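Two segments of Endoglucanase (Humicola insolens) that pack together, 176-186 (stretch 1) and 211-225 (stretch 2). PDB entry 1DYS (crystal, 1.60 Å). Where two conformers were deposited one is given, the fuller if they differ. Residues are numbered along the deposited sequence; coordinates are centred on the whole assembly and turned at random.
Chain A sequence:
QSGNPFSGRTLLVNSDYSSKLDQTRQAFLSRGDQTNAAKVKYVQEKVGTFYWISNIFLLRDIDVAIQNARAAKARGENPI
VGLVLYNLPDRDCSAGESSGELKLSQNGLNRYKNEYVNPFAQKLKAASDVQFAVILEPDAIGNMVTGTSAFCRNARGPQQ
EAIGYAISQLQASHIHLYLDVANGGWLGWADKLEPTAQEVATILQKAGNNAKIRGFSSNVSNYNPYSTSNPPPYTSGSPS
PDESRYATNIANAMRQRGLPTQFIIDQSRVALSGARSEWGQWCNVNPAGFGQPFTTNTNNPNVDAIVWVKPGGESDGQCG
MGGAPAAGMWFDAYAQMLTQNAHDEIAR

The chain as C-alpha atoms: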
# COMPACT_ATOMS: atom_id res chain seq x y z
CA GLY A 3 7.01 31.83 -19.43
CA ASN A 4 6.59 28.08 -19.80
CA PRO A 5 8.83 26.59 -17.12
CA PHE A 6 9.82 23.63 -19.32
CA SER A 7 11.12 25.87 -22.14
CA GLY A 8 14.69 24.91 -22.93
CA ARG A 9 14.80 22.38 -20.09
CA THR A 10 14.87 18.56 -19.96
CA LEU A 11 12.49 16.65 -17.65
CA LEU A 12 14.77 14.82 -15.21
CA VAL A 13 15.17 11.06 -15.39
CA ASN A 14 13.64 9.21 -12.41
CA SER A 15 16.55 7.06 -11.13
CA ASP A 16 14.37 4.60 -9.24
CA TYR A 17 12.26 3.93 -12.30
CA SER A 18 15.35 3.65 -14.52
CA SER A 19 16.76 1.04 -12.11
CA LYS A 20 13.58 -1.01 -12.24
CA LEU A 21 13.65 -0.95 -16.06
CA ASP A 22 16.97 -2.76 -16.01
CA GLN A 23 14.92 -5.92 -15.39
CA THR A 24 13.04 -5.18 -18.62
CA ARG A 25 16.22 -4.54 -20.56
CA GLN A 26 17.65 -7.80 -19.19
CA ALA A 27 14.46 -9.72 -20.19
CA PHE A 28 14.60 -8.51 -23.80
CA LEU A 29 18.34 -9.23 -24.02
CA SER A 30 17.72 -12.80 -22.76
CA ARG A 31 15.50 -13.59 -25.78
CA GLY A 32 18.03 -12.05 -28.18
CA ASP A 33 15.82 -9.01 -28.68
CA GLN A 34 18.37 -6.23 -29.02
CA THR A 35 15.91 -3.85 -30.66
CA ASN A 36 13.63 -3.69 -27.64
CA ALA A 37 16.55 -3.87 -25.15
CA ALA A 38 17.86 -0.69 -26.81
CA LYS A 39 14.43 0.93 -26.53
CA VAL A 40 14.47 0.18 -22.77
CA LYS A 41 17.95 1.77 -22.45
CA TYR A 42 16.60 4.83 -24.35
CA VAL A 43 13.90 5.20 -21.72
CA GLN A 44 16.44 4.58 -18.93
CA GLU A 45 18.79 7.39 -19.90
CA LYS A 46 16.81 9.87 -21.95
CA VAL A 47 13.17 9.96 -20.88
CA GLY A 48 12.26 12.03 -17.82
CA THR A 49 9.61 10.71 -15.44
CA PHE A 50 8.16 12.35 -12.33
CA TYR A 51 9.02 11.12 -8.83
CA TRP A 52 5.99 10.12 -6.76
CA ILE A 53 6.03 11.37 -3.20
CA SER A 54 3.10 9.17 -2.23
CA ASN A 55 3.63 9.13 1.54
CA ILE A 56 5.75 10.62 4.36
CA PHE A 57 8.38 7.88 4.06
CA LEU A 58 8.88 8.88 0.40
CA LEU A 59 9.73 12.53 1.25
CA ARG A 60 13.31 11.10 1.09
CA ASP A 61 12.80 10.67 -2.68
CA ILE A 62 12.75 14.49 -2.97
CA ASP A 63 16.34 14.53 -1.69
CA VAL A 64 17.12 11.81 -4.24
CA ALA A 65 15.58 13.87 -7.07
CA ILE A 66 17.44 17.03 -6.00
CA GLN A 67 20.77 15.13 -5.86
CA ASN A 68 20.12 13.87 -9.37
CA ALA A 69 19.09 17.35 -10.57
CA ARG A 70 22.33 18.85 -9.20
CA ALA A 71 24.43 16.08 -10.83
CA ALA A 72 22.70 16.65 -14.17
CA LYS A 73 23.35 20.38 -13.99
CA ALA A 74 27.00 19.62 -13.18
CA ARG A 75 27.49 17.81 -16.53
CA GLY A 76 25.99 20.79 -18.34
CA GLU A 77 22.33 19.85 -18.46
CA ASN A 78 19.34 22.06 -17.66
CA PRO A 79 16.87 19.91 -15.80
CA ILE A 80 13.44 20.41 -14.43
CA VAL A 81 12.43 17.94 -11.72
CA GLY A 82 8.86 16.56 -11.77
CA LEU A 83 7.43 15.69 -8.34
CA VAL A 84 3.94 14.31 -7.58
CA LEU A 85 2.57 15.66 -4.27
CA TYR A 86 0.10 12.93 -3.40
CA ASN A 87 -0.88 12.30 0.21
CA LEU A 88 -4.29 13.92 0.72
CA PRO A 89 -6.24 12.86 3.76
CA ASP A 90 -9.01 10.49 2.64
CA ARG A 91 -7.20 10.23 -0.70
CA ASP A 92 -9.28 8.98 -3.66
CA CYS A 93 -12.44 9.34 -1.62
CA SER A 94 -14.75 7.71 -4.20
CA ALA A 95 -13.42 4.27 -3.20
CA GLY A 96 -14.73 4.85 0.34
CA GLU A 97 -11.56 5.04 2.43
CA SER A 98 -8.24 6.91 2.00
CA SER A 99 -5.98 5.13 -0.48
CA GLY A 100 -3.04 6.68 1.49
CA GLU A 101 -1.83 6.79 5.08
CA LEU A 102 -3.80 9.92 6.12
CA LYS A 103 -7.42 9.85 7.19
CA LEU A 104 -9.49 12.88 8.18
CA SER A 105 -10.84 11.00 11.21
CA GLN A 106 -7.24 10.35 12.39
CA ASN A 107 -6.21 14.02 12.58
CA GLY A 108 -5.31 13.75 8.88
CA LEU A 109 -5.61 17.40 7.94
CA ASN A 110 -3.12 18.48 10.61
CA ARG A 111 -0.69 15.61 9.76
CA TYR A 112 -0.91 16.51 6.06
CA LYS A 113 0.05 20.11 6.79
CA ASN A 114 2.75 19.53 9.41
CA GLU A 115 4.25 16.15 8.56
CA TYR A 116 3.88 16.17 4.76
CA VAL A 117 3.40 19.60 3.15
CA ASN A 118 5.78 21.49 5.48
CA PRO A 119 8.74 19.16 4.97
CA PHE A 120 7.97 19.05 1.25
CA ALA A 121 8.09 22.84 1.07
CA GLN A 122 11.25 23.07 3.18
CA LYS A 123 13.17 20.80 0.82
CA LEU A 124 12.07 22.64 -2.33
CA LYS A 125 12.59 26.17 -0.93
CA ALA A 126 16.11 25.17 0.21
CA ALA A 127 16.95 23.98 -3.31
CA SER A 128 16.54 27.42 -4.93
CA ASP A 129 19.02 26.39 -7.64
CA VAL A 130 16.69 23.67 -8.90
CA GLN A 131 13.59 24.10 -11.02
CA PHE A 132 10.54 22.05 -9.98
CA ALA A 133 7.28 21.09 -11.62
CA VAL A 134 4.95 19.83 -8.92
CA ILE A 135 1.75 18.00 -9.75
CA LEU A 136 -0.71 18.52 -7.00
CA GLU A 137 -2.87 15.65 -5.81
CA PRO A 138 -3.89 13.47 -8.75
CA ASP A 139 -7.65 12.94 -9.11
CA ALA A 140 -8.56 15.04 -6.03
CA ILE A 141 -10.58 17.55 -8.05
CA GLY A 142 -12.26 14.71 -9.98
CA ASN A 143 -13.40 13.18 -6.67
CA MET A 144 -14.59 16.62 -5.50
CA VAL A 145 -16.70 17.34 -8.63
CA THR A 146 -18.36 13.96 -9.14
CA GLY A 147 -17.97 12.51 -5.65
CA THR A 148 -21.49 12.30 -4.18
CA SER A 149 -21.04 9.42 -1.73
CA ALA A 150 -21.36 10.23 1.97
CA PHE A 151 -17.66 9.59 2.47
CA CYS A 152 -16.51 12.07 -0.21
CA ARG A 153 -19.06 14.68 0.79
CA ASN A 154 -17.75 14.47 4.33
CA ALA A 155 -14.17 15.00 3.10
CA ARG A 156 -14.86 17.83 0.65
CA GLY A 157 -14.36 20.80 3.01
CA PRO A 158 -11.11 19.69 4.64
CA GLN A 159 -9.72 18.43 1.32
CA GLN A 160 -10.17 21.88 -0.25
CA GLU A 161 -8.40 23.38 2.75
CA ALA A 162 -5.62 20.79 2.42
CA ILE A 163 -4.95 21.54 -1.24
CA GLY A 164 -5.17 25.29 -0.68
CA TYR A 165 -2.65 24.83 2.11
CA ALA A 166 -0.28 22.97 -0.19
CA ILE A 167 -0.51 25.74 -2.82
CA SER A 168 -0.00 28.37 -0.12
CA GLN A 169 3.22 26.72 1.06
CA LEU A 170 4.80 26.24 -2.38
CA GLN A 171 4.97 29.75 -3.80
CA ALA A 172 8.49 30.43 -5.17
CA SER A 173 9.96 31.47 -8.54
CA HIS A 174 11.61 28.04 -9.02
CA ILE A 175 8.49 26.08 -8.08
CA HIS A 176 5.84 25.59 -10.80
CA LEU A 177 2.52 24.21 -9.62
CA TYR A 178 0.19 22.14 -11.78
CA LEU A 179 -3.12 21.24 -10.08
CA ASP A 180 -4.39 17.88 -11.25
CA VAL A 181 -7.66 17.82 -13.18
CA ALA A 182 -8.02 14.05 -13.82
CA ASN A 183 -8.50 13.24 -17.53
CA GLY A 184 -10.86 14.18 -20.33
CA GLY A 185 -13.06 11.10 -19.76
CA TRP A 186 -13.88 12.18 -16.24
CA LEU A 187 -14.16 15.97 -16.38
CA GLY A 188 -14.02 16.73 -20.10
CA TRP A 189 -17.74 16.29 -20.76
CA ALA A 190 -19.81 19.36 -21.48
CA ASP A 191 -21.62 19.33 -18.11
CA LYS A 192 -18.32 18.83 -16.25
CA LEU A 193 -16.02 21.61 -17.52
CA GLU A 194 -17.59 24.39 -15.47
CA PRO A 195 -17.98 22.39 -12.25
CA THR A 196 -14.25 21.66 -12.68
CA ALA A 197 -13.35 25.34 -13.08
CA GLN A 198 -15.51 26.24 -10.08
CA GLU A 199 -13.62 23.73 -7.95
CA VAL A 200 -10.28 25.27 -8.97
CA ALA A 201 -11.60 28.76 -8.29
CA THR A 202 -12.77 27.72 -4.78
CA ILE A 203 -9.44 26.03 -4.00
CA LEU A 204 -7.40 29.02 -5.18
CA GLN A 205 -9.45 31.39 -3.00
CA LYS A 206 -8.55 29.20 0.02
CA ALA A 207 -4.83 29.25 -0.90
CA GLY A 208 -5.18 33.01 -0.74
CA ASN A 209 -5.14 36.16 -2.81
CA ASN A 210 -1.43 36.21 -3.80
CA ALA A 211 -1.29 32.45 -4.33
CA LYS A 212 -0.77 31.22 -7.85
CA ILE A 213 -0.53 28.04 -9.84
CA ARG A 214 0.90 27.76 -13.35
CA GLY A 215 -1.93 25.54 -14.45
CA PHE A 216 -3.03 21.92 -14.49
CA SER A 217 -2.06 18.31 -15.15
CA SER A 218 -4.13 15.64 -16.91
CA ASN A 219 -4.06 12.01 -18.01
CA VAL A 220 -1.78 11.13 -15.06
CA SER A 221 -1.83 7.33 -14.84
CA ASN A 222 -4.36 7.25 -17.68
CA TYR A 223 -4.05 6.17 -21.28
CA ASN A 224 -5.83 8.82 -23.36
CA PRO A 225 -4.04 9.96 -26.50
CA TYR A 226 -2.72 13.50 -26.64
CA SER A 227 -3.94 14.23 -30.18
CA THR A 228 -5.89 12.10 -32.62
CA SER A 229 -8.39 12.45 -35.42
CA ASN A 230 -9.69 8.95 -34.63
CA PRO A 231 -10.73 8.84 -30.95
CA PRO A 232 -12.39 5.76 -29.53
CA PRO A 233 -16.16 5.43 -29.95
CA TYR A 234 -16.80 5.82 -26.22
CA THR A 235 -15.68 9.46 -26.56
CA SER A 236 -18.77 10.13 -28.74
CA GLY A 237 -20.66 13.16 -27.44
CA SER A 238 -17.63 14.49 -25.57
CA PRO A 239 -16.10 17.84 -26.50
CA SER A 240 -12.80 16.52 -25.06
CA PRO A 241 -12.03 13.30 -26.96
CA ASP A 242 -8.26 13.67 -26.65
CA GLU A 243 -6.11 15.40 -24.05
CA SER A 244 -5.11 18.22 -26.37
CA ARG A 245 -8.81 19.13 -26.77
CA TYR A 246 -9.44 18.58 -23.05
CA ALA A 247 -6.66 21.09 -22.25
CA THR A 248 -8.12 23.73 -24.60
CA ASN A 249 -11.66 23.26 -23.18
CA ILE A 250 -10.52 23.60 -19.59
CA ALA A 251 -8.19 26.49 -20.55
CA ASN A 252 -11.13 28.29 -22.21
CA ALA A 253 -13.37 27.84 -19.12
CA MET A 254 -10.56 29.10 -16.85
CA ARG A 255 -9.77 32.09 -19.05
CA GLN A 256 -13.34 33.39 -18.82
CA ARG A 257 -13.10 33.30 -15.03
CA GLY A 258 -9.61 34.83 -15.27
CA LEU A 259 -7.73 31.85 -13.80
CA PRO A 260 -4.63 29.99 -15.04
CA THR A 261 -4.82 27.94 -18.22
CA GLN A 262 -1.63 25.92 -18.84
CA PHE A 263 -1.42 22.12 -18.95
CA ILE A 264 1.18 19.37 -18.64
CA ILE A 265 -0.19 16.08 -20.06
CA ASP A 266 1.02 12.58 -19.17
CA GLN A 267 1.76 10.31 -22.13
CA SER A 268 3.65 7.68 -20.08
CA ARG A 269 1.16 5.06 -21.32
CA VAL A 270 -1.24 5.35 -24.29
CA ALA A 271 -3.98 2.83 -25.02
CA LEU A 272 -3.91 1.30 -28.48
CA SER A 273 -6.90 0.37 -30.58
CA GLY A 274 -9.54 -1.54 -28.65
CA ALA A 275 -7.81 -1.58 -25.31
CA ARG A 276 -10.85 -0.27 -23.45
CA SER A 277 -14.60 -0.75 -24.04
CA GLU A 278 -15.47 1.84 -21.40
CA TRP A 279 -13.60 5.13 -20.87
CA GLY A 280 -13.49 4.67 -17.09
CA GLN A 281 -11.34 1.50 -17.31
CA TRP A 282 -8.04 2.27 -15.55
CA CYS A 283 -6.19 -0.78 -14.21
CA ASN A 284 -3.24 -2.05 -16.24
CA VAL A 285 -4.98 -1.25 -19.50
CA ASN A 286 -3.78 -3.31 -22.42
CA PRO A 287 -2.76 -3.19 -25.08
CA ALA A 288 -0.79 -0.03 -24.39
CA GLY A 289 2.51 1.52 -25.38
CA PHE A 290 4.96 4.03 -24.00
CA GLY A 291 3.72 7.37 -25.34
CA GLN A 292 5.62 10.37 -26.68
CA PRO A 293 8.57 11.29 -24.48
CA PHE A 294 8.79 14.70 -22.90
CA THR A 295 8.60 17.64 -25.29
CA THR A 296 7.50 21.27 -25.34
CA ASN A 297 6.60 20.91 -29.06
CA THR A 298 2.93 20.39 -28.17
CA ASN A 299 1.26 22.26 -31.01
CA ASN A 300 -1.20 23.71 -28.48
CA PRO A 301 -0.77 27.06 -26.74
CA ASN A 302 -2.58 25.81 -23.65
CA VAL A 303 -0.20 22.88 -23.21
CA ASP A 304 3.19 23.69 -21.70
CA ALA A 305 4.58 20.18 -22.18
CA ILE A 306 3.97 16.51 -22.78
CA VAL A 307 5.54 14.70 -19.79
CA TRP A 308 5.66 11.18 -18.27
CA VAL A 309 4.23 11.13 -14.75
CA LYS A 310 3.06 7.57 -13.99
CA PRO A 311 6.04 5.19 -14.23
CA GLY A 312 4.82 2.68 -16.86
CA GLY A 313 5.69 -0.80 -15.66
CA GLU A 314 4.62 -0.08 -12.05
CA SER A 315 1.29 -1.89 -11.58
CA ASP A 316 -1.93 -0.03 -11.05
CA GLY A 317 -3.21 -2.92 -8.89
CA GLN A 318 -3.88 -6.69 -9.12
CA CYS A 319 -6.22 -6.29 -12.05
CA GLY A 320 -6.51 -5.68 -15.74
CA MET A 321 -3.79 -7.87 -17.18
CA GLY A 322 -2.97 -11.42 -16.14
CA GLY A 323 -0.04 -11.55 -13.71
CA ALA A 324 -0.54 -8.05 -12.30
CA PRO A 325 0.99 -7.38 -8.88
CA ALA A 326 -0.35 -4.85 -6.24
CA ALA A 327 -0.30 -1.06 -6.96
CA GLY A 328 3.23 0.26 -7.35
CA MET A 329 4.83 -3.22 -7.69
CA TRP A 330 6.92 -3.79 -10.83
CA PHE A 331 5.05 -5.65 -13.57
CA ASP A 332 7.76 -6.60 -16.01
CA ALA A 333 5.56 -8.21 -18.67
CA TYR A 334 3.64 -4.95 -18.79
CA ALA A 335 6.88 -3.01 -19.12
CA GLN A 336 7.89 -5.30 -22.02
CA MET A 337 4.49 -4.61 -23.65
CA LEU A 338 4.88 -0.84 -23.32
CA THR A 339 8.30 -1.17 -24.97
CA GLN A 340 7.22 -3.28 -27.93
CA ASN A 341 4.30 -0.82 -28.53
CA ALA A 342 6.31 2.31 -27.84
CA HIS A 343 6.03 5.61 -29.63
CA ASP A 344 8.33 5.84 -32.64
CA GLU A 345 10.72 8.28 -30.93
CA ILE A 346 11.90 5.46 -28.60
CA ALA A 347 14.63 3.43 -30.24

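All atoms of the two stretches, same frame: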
# COMPACT_ATOMS: atom_id res chain seq x y z
N HIS A 176 6.93 25.43 -9.85
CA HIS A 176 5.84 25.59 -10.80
C HIS A 176 4.73 24.57 -10.53
O HIS A 176 4.99 23.39 -10.62
CB HIS A 176 6.40 25.42 -12.22
CG HIS A 176 7.62 26.30 -12.36
ND1 HIS A 176 7.51 27.67 -12.59
CD2 HIS A 176 8.93 26.01 -12.23
CE1 HIS A 176 8.75 28.15 -12.63
NE2 HIS A 176 9.62 27.19 -12.42
N LEU A 177 3.60 25.09 -10.08
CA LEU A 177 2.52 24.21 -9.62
C LEU A 177 1.52 23.91 -10.70
O LEU A 177 1.00 24.79 -11.36
CB LEU A 177 1.86 24.85 -8.40
CG LEU A 177 2.78 25.14 -7.21
CD1 LEU A 177 2.00 25.87 -6.12
CD2 LEU A 177 3.39 23.86 -6.67
N TYR A 178 1.20 22.61 -10.84
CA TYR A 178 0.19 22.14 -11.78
C TYR A 178 -0.83 21.35 -10.99
O TYR A 178 -0.54 20.27 -10.45
CB TYR A 178 0.86 21.29 -12.87
CG TYR A 178 1.78 22.07 -13.82
CD1 TYR A 178 1.22 22.67 -14.95
CD2 TYR A 178 3.12 22.21 -13.58
CE1 TYR A 178 2.02 23.37 -15.84
CE2 TYR A 178 3.94 22.92 -14.44
CZ TYR A 178 3.38 23.49 -15.55
OH TYR A 178 4.24 24.17 -16.38
N LEU A 179 -2.04 21.86 -10.84
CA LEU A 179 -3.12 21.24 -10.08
C LEU A 179 -3.82 20.20 -10.94
O LEU A 179 -4.27 20.47 -12.06
CB LEU A 179 -4.05 22.36 -9.57
CG LEU A 179 -5.28 21.97 -8.79
CD1 LEU A 179 -4.90 21.22 -7.51
CD2 LEU A 179 -6.09 23.23 -8.44
N ASP A 180 -3.89 18.97 -10.41
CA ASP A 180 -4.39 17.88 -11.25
C ASP A 180 -5.86 18.00 -11.54
O ASP A 180 -6.61 18.35 -10.65
CB ASP A 180 -4.06 16.52 -10.57
CG ASP A 180 -4.44 15.48 -11.61
OD1 ASP A 180 -3.68 15.33 -12.54
OD2 ASP A 180 -5.51 14.88 -11.51
N VAL A 181 -6.26 17.83 -12.82
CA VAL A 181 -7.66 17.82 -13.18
C VAL A 181 -8.02 16.53 -13.92
O VAL A 181 -8.88 16.46 -14.81
CB VAL A 181 -8.09 19.08 -13.98
CG1 VAL A 181 -7.82 20.33 -13.17
CG2 VAL A 181 -7.23 19.21 -15.24
N ALA A 182 -7.60 15.38 -13.37
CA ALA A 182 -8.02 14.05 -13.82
C ALA A 182 -7.75 13.81 -15.29
O ALA A 182 -6.61 13.90 -15.72
CB ALA A 182 -9.50 13.88 -13.46
N ASN A 183 -8.76 13.46 -16.10
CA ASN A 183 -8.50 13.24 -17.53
C ASN A 183 -9.78 13.65 -18.25
O ASN A 183 -10.84 13.79 -17.61
CB ASN A 183 -8.07 11.82 -17.84
CG ASN A 183 -9.20 10.84 -17.69
OD1 ASN A 183 -9.86 10.50 -18.67
ND2 ASN A 183 -9.44 10.37 -16.47
N GLY A 184 -9.68 13.72 -19.58
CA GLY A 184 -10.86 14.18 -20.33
C GLY A 184 -12.10 13.31 -20.21
O GLY A 184 -13.23 13.81 -20.30
N GLY A 185 -11.96 12.02 -19.94
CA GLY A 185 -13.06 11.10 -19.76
C GLY A 185 -13.88 11.34 -18.51
O GLY A 185 -15.03 10.90 -18.37
N TRP A 186 -13.23 11.91 -17.51
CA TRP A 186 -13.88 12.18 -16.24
C TRP A 186 -14.53 13.56 -16.25
O TRP A 186 -15.71 13.70 -15.96
CB TRP A 186 -12.80 12.15 -15.13
CG TRP A 186 -13.31 12.06 -13.73
CD1 TRP A 186 -14.47 12.55 -13.19
CD2 TRP A 186 -12.61 11.44 -12.61
NE1 TRP A 186 -14.57 12.25 -11.84
CE2 TRP A 186 -13.42 11.56 -11.48
CE3 TRP A 186 -11.39 10.76 -12.49
CZ2 TRP A 186 -13.07 11.07 -10.22
CZ3 TRP A 186 -11.05 10.28 -11.24
CH2 TRP A 186 -11.86 10.44 -10.12
N ALA A 211 -1.61 33.79 -3.92
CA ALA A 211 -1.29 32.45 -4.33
C ALA A 211 -1.48 32.24 -5.83
O ALA A 211 -2.46 32.73 -6.41
CB ALA A 211 -2.24 31.49 -3.60
N LYS A 212 -0.54 31.51 -6.44
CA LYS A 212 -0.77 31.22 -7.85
C LYS A 212 -0.39 29.76 -8.14
O LYS A 212 0.41 29.17 -7.43
CB LYS A 212 -0.02 32.06 -8.87
CG LYS A 212 1.34 32.60 -8.51
CD LYS A 212 1.16 33.94 -7.82
CE LYS A 212 1.37 35.13 -8.74
NZ LYS A 212 1.88 36.29 -7.93
N ILE A 213 -0.93 29.31 -9.26
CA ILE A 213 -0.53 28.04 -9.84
C ILE A 213 -0.19 28.36 -11.31
O ILE A 213 -0.68 29.39 -11.83
CB ILE A 213 -1.57 26.92 -9.79
CG1 ILE A 213 -2.84 27.27 -10.57
CG2 ILE A 213 -1.82 26.58 -8.31
CD1 ILE A 213 -3.98 26.28 -10.36
N ARG A 214 0.64 27.52 -11.93
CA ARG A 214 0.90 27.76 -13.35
C ARG A 214 -0.24 27.26 -14.20
O ARG A 214 -0.58 27.76 -15.28
CB ARG A 214 2.22 27.09 -13.76
CG ARG A 214 2.41 26.91 -15.27
CD ARG A 214 2.57 28.27 -15.96
NE ARG A 214 2.88 28.03 -17.38
CZ ARG A 214 3.05 29.08 -18.21
NH1 ARG A 214 2.92 30.33 -17.77
NH2 ARG A 214 3.33 28.84 -19.48
N GLY A 215 -0.88 26.18 -13.73
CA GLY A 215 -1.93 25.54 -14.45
C GLY A 215 -2.20 24.13 -13.91
O GLY A 215 -2.39 24.01 -12.70
N PHE A 216 -2.43 23.21 -14.83
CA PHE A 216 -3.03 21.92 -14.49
C PHE A 216 -2.31 20.71 -15.04
O PHE A 216 -1.57 20.89 -16.01
CB PHE A 216 -4.50 21.86 -15.05
CG PHE A 216 -5.23 23.16 -14.70
CD1 PHE A 216 -5.66 23.37 -13.41
CD2 PHE A 216 -5.36 24.17 -15.65
CE1 PHE A 216 -6.26 24.55 -13.03
CE2 PHE A 216 -5.97 25.35 -15.27
CZ PHE A 216 -6.41 25.55 -13.98
N SER A 217 -2.62 19.51 -14.52
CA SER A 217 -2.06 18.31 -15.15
C SER A 217 -3.24 17.42 -15.52
O SER A 217 -4.30 17.53 -14.90
CB SER A 217 -1.08 17.57 -14.23
OG SER A 217 -1.67 17.23 -12.96
N SER A 218 -3.05 16.56 -16.52
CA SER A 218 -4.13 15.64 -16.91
C SER A 218 -3.54 14.37 -17.49
O SER A 218 -2.37 14.31 -17.89
CB SER A 218 -5.08 16.32 -17.88
OG SER A 218 -4.45 16.43 -19.15
N ASN A 219 -4.39 13.33 -17.50
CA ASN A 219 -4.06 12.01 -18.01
C ASN A 219 -3.05 11.30 -17.11
O ASN A 219 -2.48 10.28 -17.60
CB ASN A 219 -3.53 12.06 -19.45
CG ASN A 219 -3.87 10.82 -20.28
OD1 ASN A 219 -5.02 10.39 -20.16
ND2 ASN A 219 -2.89 10.35 -21.05
N VAL A 220 -2.77 11.80 -15.91
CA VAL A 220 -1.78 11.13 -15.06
C VAL A 220 -2.32 9.75 -14.69
O VAL A 220 -3.43 9.53 -14.23
CB VAL A 220 -1.47 11.94 -13.79
CG1 VAL A 220 -0.53 11.10 -12.92
CG2 VAL A 220 -0.90 13.29 -14.20
N SER A 221 -1.52 8.73 -14.99
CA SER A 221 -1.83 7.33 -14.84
C SER A 221 -2.90 6.84 -15.80
O SER A 221 -3.27 5.69 -15.62
CB SER A 221 -2.27 6.94 -13.42
OG SER A 221 -1.37 7.56 -12.48
N ASN A 222 -3.31 7.66 -16.75
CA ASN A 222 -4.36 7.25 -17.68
C ASN A 222 -3.65 6.95 -19.01
O ASN A 222 -2.46 6.74 -19.07
CB ASN A 222 -5.55 8.19 -17.79
CG ASN A 222 -6.84 7.43 -17.95
OD1 ASN A 222 -7.11 6.92 -19.03
ND2 ASN A 222 -7.65 7.32 -16.89
N TYR A 223 -4.50 6.69 -20.00
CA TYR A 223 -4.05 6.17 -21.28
C TYR A 223 -4.61 6.93 -22.48
O TYR A 223 -4.46 6.42 -23.61
CB TYR A 223 -4.57 4.72 -21.34
CG TYR A 223 -4.27 3.83 -20.16
CD1 TYR A 223 -5.12 3.79 -19.04
CD2 TYR A 223 -3.12 3.06 -20.14
CE1 TYR A 223 -4.81 2.99 -17.96
CE2 TYR A 223 -2.81 2.24 -19.06
CZ TYR A 223 -3.67 2.23 -17.98
OH TYR A 223 -3.42 1.39 -16.91
N ASN A 224 -5.25 8.07 -22.24
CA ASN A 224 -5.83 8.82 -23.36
C ASN A 224 -4.72 9.38 -24.25
O ASN A 224 -3.60 9.63 -23.83
CB ASN A 224 -6.64 9.98 -22.82
CG ASN A 224 -7.80 9.64 -21.92
OD1 ASN A 224 -8.29 8.52 -22.00
ND2 ASN A 224 -8.27 10.60 -21.11
N PRO A 225 -5.00 9.42 -25.56
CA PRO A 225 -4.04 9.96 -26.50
C PRO A 225 -4.04 11.47 -26.39
O PRO A 225 -5.06 12.08 -26.05
CB PRO A 225 -4.60 9.53 -27.88
CG PRO A 225 -6.07 9.47 -27.58
CD PRO A 225 -6.31 9.14 -26.11
O HOH W 1 -4.34 13.43 -14.21
O HOH W 2 -5.97 10.70 -15.36

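The contact is a pair of neighbouring parallel strands, 176-180 and 215-218, whose ladder of backbone hydrogen bonds continues past the strand ends into the loops. His-176 stays out of it, its imidazole leading away from stretch 2, and the pairing begins at Leu-177. The carbonyl there is shared: Arg-214 N donates to Leu-177 O at 2.8 Å, while Gly-215 N reaches the same Leu-177 O at 3.3 Å in a weak bond. The Leu-177 side chain lies beside Ile-213, with Leu-177 CB 4.1 Å from Ile-213 CG2.

Tyr-178 is paired with Gly-215 and sends its ring to the sheet face also used by Asp-180 and Ser-217. Arg-214 CB covers one face of that ring, and Tyr-178 OH lies 3.5 Å from Arg-214 CG, so the aliphatic part of the arginine serves as a packing surface. Gly-215 is set by its backbone: at phi 163° and psi -139°, a CB would be jammed against the preceding carbonyl oxygen, which by itself calls for glycine. Its own carbonyl oxygen faces the opposing strand, with Tyr-178 CA at 3.3 Å from Gly-215 O in a CA-H...O contact.

Leu-179 uses both of its backbone polar groups, as a parallel strand should. Leu-179 N donates to Gly-215 O at 2.9 Å, and Leu-179 O accepts from Ser-217 N at 3.1 Å, bracketing its bridge partner Phe-216. The side chains of Leu-179 and Phe-216 share the other sheet face; Leu-179 CB also comes within 4.0 Å of Ile-213 CD1, joining the apolar packing. At the edge of the phenylalanine ring, near its plane, lies Leu-179 O.

Asp-180 adds a side-chain bond to the ladder: Ser-217 OG donates to Asp-180 OD1 at 2.8 Å, between bridge partners on the same face. The other carboxylate oxygen turns back to its own loop, where Ala-182 N donates to Asp-180 OD2 at 2.8 Å. One aspartate thus ties the neighbouring strand to the turn that follows its own. Water 1 extends the arrangement: its oxygen lies 2.6 Å from Asp-180 OD1 and 2.8 Å from Ala-182 O, and it accepts from Val-220 N at 2.8 Å.

Beyond the strand, Val-181 N donates to Ser-217 O at 2.9 Å and a nearly straight 177°. Its side chain continues the apolar patch, Val-181 CG1 lying 3.7 Å from Phe-216 CD1. Ala-182 points its CB away and contributes backbone instead: Asn-219 N donates to Ala-182 O at 2.9 Å, just where stretch 2 enters a type II turn from Asn-219 to Asn-222.

Asn-183 closes the contact with one oxygen doing two jobs. Asn-183 OD1 caps the following helix by accepting from Gly-185 N at 2.9 Å, and it also accepts from Asn-224 ND2 at 2.9 Å. A CB on Gly-185 would lie 3.0 Å from Asn-183 OD1, a clash with the capping atom. Trp-186 is already out of reach.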